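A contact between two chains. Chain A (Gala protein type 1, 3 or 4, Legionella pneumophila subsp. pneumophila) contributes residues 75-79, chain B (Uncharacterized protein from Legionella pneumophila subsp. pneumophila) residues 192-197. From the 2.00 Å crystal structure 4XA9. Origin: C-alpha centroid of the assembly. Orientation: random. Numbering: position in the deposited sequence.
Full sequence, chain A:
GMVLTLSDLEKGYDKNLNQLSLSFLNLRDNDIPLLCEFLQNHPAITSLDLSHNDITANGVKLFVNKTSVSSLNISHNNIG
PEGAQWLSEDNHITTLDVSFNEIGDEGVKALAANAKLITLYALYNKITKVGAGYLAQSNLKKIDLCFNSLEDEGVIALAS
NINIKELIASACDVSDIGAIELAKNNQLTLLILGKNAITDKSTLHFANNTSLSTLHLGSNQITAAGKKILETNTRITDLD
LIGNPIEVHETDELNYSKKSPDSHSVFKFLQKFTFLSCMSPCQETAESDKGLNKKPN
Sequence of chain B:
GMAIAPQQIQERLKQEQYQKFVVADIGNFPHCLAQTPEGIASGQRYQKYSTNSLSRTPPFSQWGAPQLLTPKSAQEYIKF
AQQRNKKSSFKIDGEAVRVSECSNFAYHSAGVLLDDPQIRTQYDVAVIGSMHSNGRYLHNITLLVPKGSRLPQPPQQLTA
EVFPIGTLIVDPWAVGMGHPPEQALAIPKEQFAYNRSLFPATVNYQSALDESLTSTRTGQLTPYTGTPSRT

Chain A (75-79) SHNNI
Chain B, residues 192-197: FAYNRS

Two irregular loops meet here, and the hydrogen bonding between them runs through water: no direct hydrogen bond crosses, although the stretches together bury 266 Å². Chain B folds back in a type I turn from Phe192(B) to Asn195(B), with Asn195(B) N donating to Phe192(B) O at 3.1 Å; Ser197(B) N then donates to Tyr194(B) O at 3.0 Å, keeping the loop compact. The nearest CA atoms across the contact are those of His76(A) and Arg196(B), 6.1 Å apart, and these two residues cover the most surface.

His76(A) has a left-handed backbone (phi/psi 56/49), while chi1 in m and chi2 of -88° bring the end of its ring nearer chain B than its sideways CA-to-CB bond suggests. The ring's edge meets the face of Tyr194(B), centroids 5.4 Å apart and planes at 90°, with CE1 of His76(A) 4.0 Å from CE2 of Tyr194(B). Tyrosine, at m with chi2 84°, offers a pi face to the polarised edge of imidazole. Both imidazole nitrogens reach water. ND1 of His76(A) lies 2.7 Å from a water that donates to Ala193(B) O at 2.6 Å and accepts from Arg196(B) N at 3.1 Å; a second water lies 2.8 Å from His76(A) NE2 and 3.1 Å from Tyr194(B) OH.

Arg196(B) points its CA-to-CB bond toward chain A and runs m, m, t, with chi4 at 179°, so that its guanidinium lies against the backbone of Asn77(A) and Asn78(A). One guanidinium face covers Asn77(A) O, which is 3.6 Å from Arg196(B) NE, as well as Asn78(A) N. Arg196(B) NE donates at 3.1 Å to a water that lies 2.9 Å from His76(A) O, and Arg196(B) NH1 donates at 3.2 Å to another; NH2 is bonded elsewhere in the structure. Arg196(B) NH1 also packs 3.7 Å from Asn78(A) CB.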

# COMPACT_ATOMS: atom_id res chain seq x y z
N SER A 75 0.72 12.84 2.65
CA SER A 75 0.97 11.49 3.14
C SER A 75 2.47 11.21 3.22
O SER A 75 3.27 11.89 2.60
CB SER A 75 0.29 10.44 2.25
OG SER A 75 0.79 10.44 0.92
N HIS A 76 2.84 10.21 4.03
CA HIS A 76 4.23 9.78 4.19
C HIS A 76 5.14 10.93 4.61
O HIS A 76 6.20 11.15 4.01
CB HIS A 76 4.74 9.14 2.90
CG HIS A 76 4.00 7.90 2.52
ND1 HIS A 76 4.36 6.65 2.98
CD2 HIS A 76 2.91 7.71 1.73
CE1 HIS A 76 3.52 5.75 2.49
NE2 HIS A 76 2.64 6.36 1.72
N ASN A 77 4.71 11.65 5.63
CA ASN A 77 5.56 12.60 6.33
C ASN A 77 5.59 12.22 7.81
O ASN A 77 5.42 11.06 8.15
CB ASN A 77 5.07 14.03 6.12
CG ASN A 77 5.47 14.58 4.76
OD1 ASN A 77 6.56 15.13 4.60
ND2 ASN A 77 4.59 14.45 3.78
N ASN A 78 5.78 13.20 8.69
CA ASN A 78 5.82 12.93 10.12
C ASN A 78 5.05 13.98 10.92
O ASN A 78 5.55 14.50 11.91
CB ASN A 78 7.27 12.86 10.61
CG ASN A 78 7.40 12.35 12.04
OD1 ASN A 78 6.62 11.50 12.48
ND2 ASN A 78 8.36 12.89 12.78
N ILE A 79 3.83 14.30 10.49
CA ILE A 79 3.15 15.45 11.08
C ILE A 79 2.48 15.10 12.41
O ILE A 79 2.25 15.98 13.23
CB ILE A 79 2.10 16.06 10.12
CG1 ILE A 79 0.85 15.18 10.04
CG2 ILE A 79 2.73 16.31 8.74
CD1 ILE A 79 -0.26 15.77 9.18
N PHE B 192 13.49 4.35 0.54
CA PHE B 192 12.38 3.40 0.40
C PHE B 192 11.01 4.07 0.45
O PHE B 192 10.70 4.82 1.38
CB PHE B 192 12.50 2.32 1.49
CG PHE B 192 11.41 1.28 1.45
CD1 PHE B 192 10.93 0.78 0.25
CD2 PHE B 192 10.89 0.78 2.64
CE1 PHE B 192 9.93 -0.18 0.24
CE2 PHE B 192 9.91 -0.19 2.63
CZ PHE B 192 9.42 -0.67 1.43
N ALA B 193 10.19 3.78 -0.55
CA ALA B 193 8.84 4.33 -0.66
C ALA B 193 8.00 4.12 0.60
O ALA B 193 7.20 4.98 0.96
CB ALA B 193 8.12 3.73 -1.87
N TYR B 194 8.17 2.97 1.27
CA TYR B 194 7.36 2.69 2.45
C TYR B 194 8.18 2.72 3.73
O TYR B 194 7.89 2.01 4.69
CB TYR B 194 6.63 1.36 2.29
CG TYR B 194 5.37 1.54 1.48
CD1 TYR B 194 5.41 1.54 0.09
CD2 TYR B 194 4.15 1.79 2.11
CE1 TYR B 194 4.26 1.74 -0.65
CE2 TYR B 194 3.00 1.99 1.37
CZ TYR B 194 3.06 1.97 -0.01
OH TYR B 194 1.92 2.18 -0.74
N ASN B 195 9.18 3.59 3.74
CA ASN B 195 10.02 3.78 4.91
C ASN B 195 9.22 4.17 6.16
O ASN B 195 9.62 3.86 7.28
CB ASN B 195 11.08 4.85 4.63
CG ASN B 195 12.11 4.94 5.73
OD1 ASN B 195 12.44 3.93 6.37
ND2 ASN B 195 12.63 6.13 5.97
N ARG B 196 8.08 4.83 5.97
CA ARG B 196 7.28 5.32 7.09
C ARG B 196 6.46 4.21 7.76
O ARG B 196 5.81 4.45 8.77
CB ARG B 196 6.33 6.44 6.64
CG ARG B 196 7.02 7.73 6.21
CD ARG B 196 7.73 8.41 7.37
NE ARG B 196 8.45 9.60 6.93
CZ ARG B 196 9.14 10.39 7.73
NH1 ARG B 196 9.20 10.13 9.03
NH2 ARG B 196 9.78 11.45 7.24
N SER B 197 6.49 3.01 7.19
CA SER B 197 5.79 1.89 7.82
C SER B 197 6.72 0.69 7.99
O SER B 197 6.27 -0.41 8.32
CB SER B 197 4.56 1.50 7.00
OG SER B 197 4.95 1.07 5.71
O HOH W 1 7.00 6.02 3.35
O HOH W 2 8.91 10.25 3.95
O HOH W 3 0.99 5.09 -0.11
O HOH W 4 7.43 8.47 11.05